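Uncharacterized protein (Corynebacterium diphtheriae NCTC 13129, PDB 3B4Q) is of unknown function but folds as a compact, all-helical domain belonging to the family of resuscitation-promoting factor Rpf1 C-terminal domains. Local coordinates at residues D12-A17 against G79-N84; Q22-G27 against V44-N49. All coordinates share one frame; numbering follows the deposited sequence.

From the N terminus, the chain runs through the short helix 10-13 and the turn after it, which carry the first half of contact 1. Helix 19-35 follows after this turn and meets the next helix, 39-56, in contact 2, closing a loop of 16 residues. After helix 64-72 the chain returns on helix 77-83, whose Tyr81 completes contact 1 and closes a much longer loop that encloses the shorter one. The two centres lie about 11 Å apart. Phe80 CE2 packs 3.8 Å from Leu47 CG, so helix 77-83 is joined to helix 39-56 as well as to the N-terminal residues.

Contact 1 of 2, residues D12-A17 against G79-N84; sequences DVVANA and GFYMAN
Tyr81, near the end of helix 77-83, puts its ring against three apolar side chains of residues 12-17. Val14 approaches over one face: its CG1 lies 3.8 Å from the centroid of the Tyr81 ring and 15° off the ring normal, a CH-pi contact displaced toward the CD1 and CE1 rim. Val13 comes in obliquely, its CG1 3.7 Å from Tyr81 CD2, while its backbone O passes 3.8 Å from Tyr81 CE2. At the far end of the ring, Ala17 CB sits 3.3 Å from Tyr81 OH, the tightest approach of the contact, and 4.1 Å from Tyr81 CZ. The ring reaches the turn because its CG stands anti to the backbone N (chi1 178°), directed away from its own helix. Val13 likewise reaches out with the branch anti to its own N, CG1 (chi1 174°), and the two side chains overlap side by side while pointing opposite ways.

Helix 10-13 gives way at Val14 to a type I turn, closed by Ala17 N donating to Val14 O at 3.0 Å; this turn brings Ala17 to the hydroxyl end of the ring while Val14 stays over its face. The contact thus ties the N-terminal helix 10-13 and its turn to helix 77-83, near the other end of the chain. Around it, Phe77 touches both valines, Val21 and Val25 pack on Val14, and Leu47 of helix 39-56 touches Tyr81. No hydrogen bond crosses between the two segments. Cohesion therefore rests on dispersion and CH-pi attraction in a buried setting, and depends on how closely the methyl groups fit the face and the hydroxyl end of a single aromatic ring.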
loop_
_atom_site.group_PDB
_atom_site.type_symbol
_atom_site.label_atom_id
_atom_site.label_comp_id
_atom_site.label_asym_id
_atom_site.label_seq_id
_atom_site.Cartn_x
_atom_site.Cartn_y
_atom_site.Cartn_z
ATOM N N ASP A 12 -9.988 3.992 0.241
ATOM C CA ASP A 12 -10.885 4.050 -0.941
ATOM C C ASP A 12 -10.176 3.477 -2.158
ATOM O O ASP A 12 -10.788 2.767 -2.969
ATOM C CB ASP A 12 -11.311 5.495 -1.218
ATOM C CG ASP A 12 -12.001 6.124 -0.025
ATOM O OD1 ASP A 12 -12.951 5.505 0.519
ATOM O OD2 ASP A 12 -11.607 7.247 0.369
ATOM N N VAL A 13 -8.900 3.837 -2.318
ATOM C CA VAL A 13 -8.109 3.312 -3.437
ATOM C C VAL A 13 -8.075 1.775 -3.466
ATOM O O VAL A 13 -8.092 1.169 -4.566
ATOM C CB VAL A 13 -6.681 3.917 -3.429
ATOM C CG1 VAL A 13 -5.788 3.257 -4.530
ATOM C CG2 VAL A 13 -6.768 5.446 -3.581
ATOM N N VAL A 14 -8.007 1.140 -2.297
ATOM C CA VAL A 14 -7.952 -0.334 -2.289
ATOM C C VAL A 14 -9.279 -0.999 -1.951
ATOM O O VAL A 14 -9.296 -2.150 -1.496
ATOM C CB VAL A 14 -6.839 -0.859 -1.345
ATOM C CG1 VAL A 14 -5.436 -0.372 -1.817
ATOM C CG2 VAL A 14 -7.131 -0.476 0.110
ATOM N N ALA A 15 -10.383 -0.283 -2.217
ATOM C CA ALA A 15 -11.745 -0.802 -1.980
ATOM C C ALA A 15 -11.975 -2.180 -2.595
ATOM O O ALA A 15 -12.756 -2.992 -2.052
ATOM C CB ALA A 15 -12.794 0.188 -2.496
ATOM N N ASN A 16 -11.304 -2.439 -3.731
ATOM C CA ASN A 16 -11.499 -3.710 -4.473
ATOM C C ASN A 16 -10.312 -4.679 -4.407
ATOM O O ASN A 16 -10.235 -5.665 -5.166
ATOM C CB ASN A 16 -11.874 -3.375 -5.920
ATOM C CG ASN A 16 -13.061 -2.427 -6.002
ATOM O OD1 ASN A 16 -13.012 -1.398 -6.707
ATOM N ND2 ASN A 16 -14.100 -2.715 -5.232
ATOM N N ALA A 17 -9.391 -4.392 -3.487
ATOM C CA ALA A 17 -8.163 -5.170 -3.341
ATOM C C ALA A 17 -8.383 -6.381 -2.429
ATOM O O ALA A 17 -9.393 -6.451 -1.727
ATOM C CB ALA A 17 -7.064 -4.296 -2.748
ATOM N N GLY A 79 -0.471 6.060 -6.936
ATOM C CA GLY A 79 0.550 5.693 -7.919
ATOM C C GLY A 79 1.217 4.380 -7.554
ATOM O O GLY A 79 1.463 3.514 -8.422
ATOM N N PHE A 80 1.507 4.213 -6.263
ATOM C CA PHE A 80 2.173 2.984 -5.805
ATOM C C PHE A 80 1.285 1.763 -6.013
ATOM O O PHE A 80 1.730 0.725 -6.518
ATOM C CB PHE A 80 2.515 3.126 -4.319
ATOM C CG PHE A 80 3.064 1.859 -3.700
ATOM C CD1 PHE A 80 4.352 1.430 -3.977
ATOM C CD2 PHE A 80 2.255 1.071 -2.856
ATOM C CE1 PHE A 80 4.861 0.253 -3.424
ATOM C CE2 PHE A 80 2.767 -0.107 -2.301
ATOM C CZ PHE A 80 4.088 -0.509 -2.589
ATOM N N TYR A 81 0.032 1.894 -5.629
ATOM C CA TYR A 81 -0.899 0.778 -5.751
ATOM C C TYR A 81 -1.114 0.430 -7.222
ATOM O O TYR A 81 -1.049 -0.748 -7.599
ATOM C CB TYR A 81 -2.217 1.130 -5.100
ATOM C CG TYR A 81 -3.242 0.015 -5.232
ATOM C CD1 TYR A 81 -3.038 -1.239 -4.604
ATOM C CD2 TYR A 81 -4.387 0.182 -6.011
ATOM C CE1 TYR A 81 -3.972 -2.285 -4.761
ATOM C CE2 TYR A 81 -5.317 -0.842 -6.171
ATOM C CZ TYR A 81 -5.125 -2.070 -5.524
ATOM O OH TYR A 81 -6.065 -3.113 -5.685
HETATM N N MSE A 82 -1.322 1.438 -8.057
HETATM C CA MSE A 82 -1.577 1.158 -9.473
HETATM C C MSE A 82 -0.347 0.506 -10.135
HETATM O O MSE A 82 -0.481 -0.465 -10.919
HETATM C CB MSE A 82 -2.081 2.408 -10.225
HETATM C CG MSE A 82 -3.451 2.898 -9.719
HETATM SE SE MSE A 82 -4.880 1.537 -9.849
HETATM C CE MSE A 82 -5.145 1.569 -11.776
ATOM N N ALA A 83 0.837 0.984 -9.774
ATOM C CA ALA A 83 2.053 0.448 -10.359
ATOM C C ALA A 83 2.230 -1.032 -9.973
ATOM O O ALA A 83 2.722 -1.873 -10.783
ATOM C CB ALA A 83 3.222 1.257 -9.859
ATOM N N ASN A 84 1.865 -1.368 -8.740
ATOM C CA ASN A 84 2.104 -2.749 -8.238
ATOM C C ASN A 84 0.841 -3.608 -8.233
ATOM O O ASN A 84 0.813 -4.695 -7.632
ATOM C CB ASN A 84 2.731 -2.698 -6.854
ATOM C CG ASN A 84 4.210 -2.283 -6.894
ATOM O OD1 ASN A 84 4.625 -1.353 -6.174
ATOM N ND2 ASN A 84 4.975 -2.902 -7.777
#

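Contact 2 of 2, residues Q22-G27 against V44-N49; sequences QAAVAG and VDALYN
Helices 19-35 and 39-56, consecutive in the chain and roughly antiparallel with a marked tilt, form a helical hairpin and cross through Ala24 and Ala46. The two alanines point toward each other, and their CA atoms are only 5.6 Å apart. Each methyl rests against the other residue's backbone carbonyl oxygen: Ala46 CB is 3.6 Å from Ala24 O, and Ala24 CB is 3.9 Å from Ala46 O. The two methyls themselves are looser, 4.5 Å from CB to CB.

One residue further along each helix, Val25 and Leu47 make a more distant apolar contact, Val25 CG2 lying 4.4 Å from Leu47 CB. It is the base of the leucine that meets the valine; its branched end, with CG anti to the backbone N (chi1 -179°), continues to Phe80 and Tyr81 of helix 77-83. Val25 also touches Pro10, Arg11, Val14 and Phe77, joining the crossing to helices 10-13 and 77-83.

The short alanine side chains are what let the two backbones come so near, near enough for each methyl to pack on the carbonyl oxygen of the opposing helix.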
loop_
_atom_site.group_PDB
_atom_site.type_symbol
_atom_site.label_atom_id
_atom_site.label_comp_id
_atom_site.label_asym_id
_atom_site.label_seq_id
_atom_site.Cartn_x
_atom_site.Cartn_y
_atom_site.Cartn_z
ATOM N N GLN A 22 -6.335 -4.571 2.106
ATOM C CA GLN A 22 -7.251 -3.690 2.828
ATOM C C GLN A 22 -6.853 -3.545 4.306
ATOM O O GLN A 22 -6.916 -2.435 4.884
ATOM C CB GLN A 22 -8.689 -4.200 2.709
ATOM C CG GLN A 22 -9.203 -4.078 1.281
ATOM C CD GLN A 22 -10.681 -4.346 1.173
ATOM O OE1 GLN A 22 -11.346 -4.648 2.169
ATOM N NE2 GLN A 22 -11.219 -4.213 -0.033
ATOM N N ALA A 23 -6.456 -4.651 4.935
ATOM C CA ALA A 23 -6.057 -4.641 6.329
ATOM C C ALA A 23 -4.802 -3.789 6.552
ATOM O O ALA A 23 -4.750 -2.953 7.478
ATOM C CB ALA A 23 -5.779 -6.058 6.802
ATOM N N ALA A 24 -3.796 -3.988 5.701
ATOM C CA ALA A 24 -2.528 -3.260 5.899
ATOM C C ALA A 24 -2.778 -1.756 5.717
ATOM O O ALA A 24 -2.295 -0.919 6.510
ATOM C CB ALA A 24 -1.460 -3.773 4.911
ATOM N N VAL A 25 -3.583 -1.409 4.711
ATOM C CA VAL A 25 -3.870 0.010 4.450
ATOM C C VAL A 25 -4.756 0.634 5.564
ATOM O O VAL A 25 -4.499 1.762 6.018
ATOM C CB VAL A 25 -4.470 0.170 3.032
ATOM C CG1 VAL A 25 -4.996 1.572 2.825
ATOM C CG2 VAL A 25 -3.414 -0.233 1.988
ATOM N N ALA A 26 -5.749 -0.122 6.017
ATOM C CA ALA A 26 -6.624 0.369 7.104
ATOM C C ALA A 26 -5.800 0.709 8.365
ATOM O O ALA A 26 -6.031 1.743 9.011
ATOM C CB ALA A 26 -7.671 -0.673 7.473
ATOM N N GLY A 27 -4.901 -0.211 8.741
ATOM C CA GLY A 27 -4.076 -0.003 9.944
ATOM C C GLY A 27 -3.234 1.254 9.807
ATOM O O GLY A 27 -3.100 2.039 10.755
ATOM N N VAL A 44 1.682 3.496 1.923
ATOM C CA VAL A 44 2.655 2.909 0.997
ATOM C C VAL A 44 3.620 1.977 1.760
ATOM O O VAL A 44 3.841 0.822 1.360
ATOM C CB VAL A 44 3.444 4.011 0.209
ATOM C CG1 VAL A 44 4.666 3.386 -0.519
ATOM C CG2 VAL A 44 2.488 4.774 -0.748
ATOM N N ASP A 45 4.183 2.461 2.875
ATOM C CA ASP A 45 5.109 1.609 3.669
ATOM C C ASP A 45 4.430 0.299 4.148
ATOM O O ASP A 45 5.023 -0.786 4.070
ATOM C CB ASP A 45 5.643 2.367 4.866
ATOM C CG ASP A 45 6.616 3.504 4.487
ATOM O OD1 ASP A 45 7.072 3.575 3.310
ATOM O OD2 ASP A 45 6.941 4.329 5.403
ATOM N N ALA A 46 3.213 0.416 4.680
ATOM C CA ALA A 46 2.472 -0.751 5.206
ATOM C C ALA A 46 2.181 -1.756 4.080
ATOM O O ALA A 46 2.346 -2.977 4.258
ATOM C CB ALA A 46 1.186 -0.307 5.879
ATOM N N LEU A 47 1.775 -1.265 2.905
ATOM C CA LEU A 47 1.455 -2.178 1.827
ATOM C C LEU A 47 2.745 -2.817 1.253
ATOM O O LEU A 47 2.793 -4.031 0.961
ATOM C CB LEU A 47 0.665 -1.446 0.747
ATOM C CG LEU A 47 0.220 -2.270 -0.477
ATOM C CD1 LEU A 47 -0.436 -3.603 0.012
ATOM C CD2 LEU A 47 -0.672 -1.453 -1.330
ATOM N N TYR A 48 3.800 -2.020 1.105
ATOM C CA TYR A 48 5.052 -2.581 0.654
ATOM C C TYR A 48 5.488 -3.688 1.635
ATOM O O TYR A 48 5.908 -4.790 1.245
ATOM C CB TYR A 48 6.106 -1.484 0.558
ATOM C CG TYR A 48 7.453 -1.971 0.064
ATOM C CD1 TYR A 48 7.549 -2.610 -1.164
ATOM C CD2 TYR A 48 8.604 -1.793 0.809
ATOM C CE1 TYR A 48 8.748 -3.064 -1.667
ATOM C CE2 TYR A 48 9.842 -2.250 0.308
ATOM C CZ TYR A 48 9.873 -2.889 -0.931
ATOM O OH TYR A 48 11.034 -3.368 -1.482
ATOM N N ASN A 49 5.354 -3.415 2.929
ATOM C CA ASN A 49 5.761 -4.431 3.871
ATOM C C ASN A 49 4.900 -5.673 3.764
ATOM O O ASN A 49 5.434 -6.779 3.837
ATOM C CB ASN A 49 5.762 -3.905 5.302
ATOM C CG ASN A 49 6.425 -4.878 6.257
ATOM O OD1 ASN A 49 7.607 -5.205 6.119
ATOM N ND2 ASN A 49 5.645 -5.379 7.202
#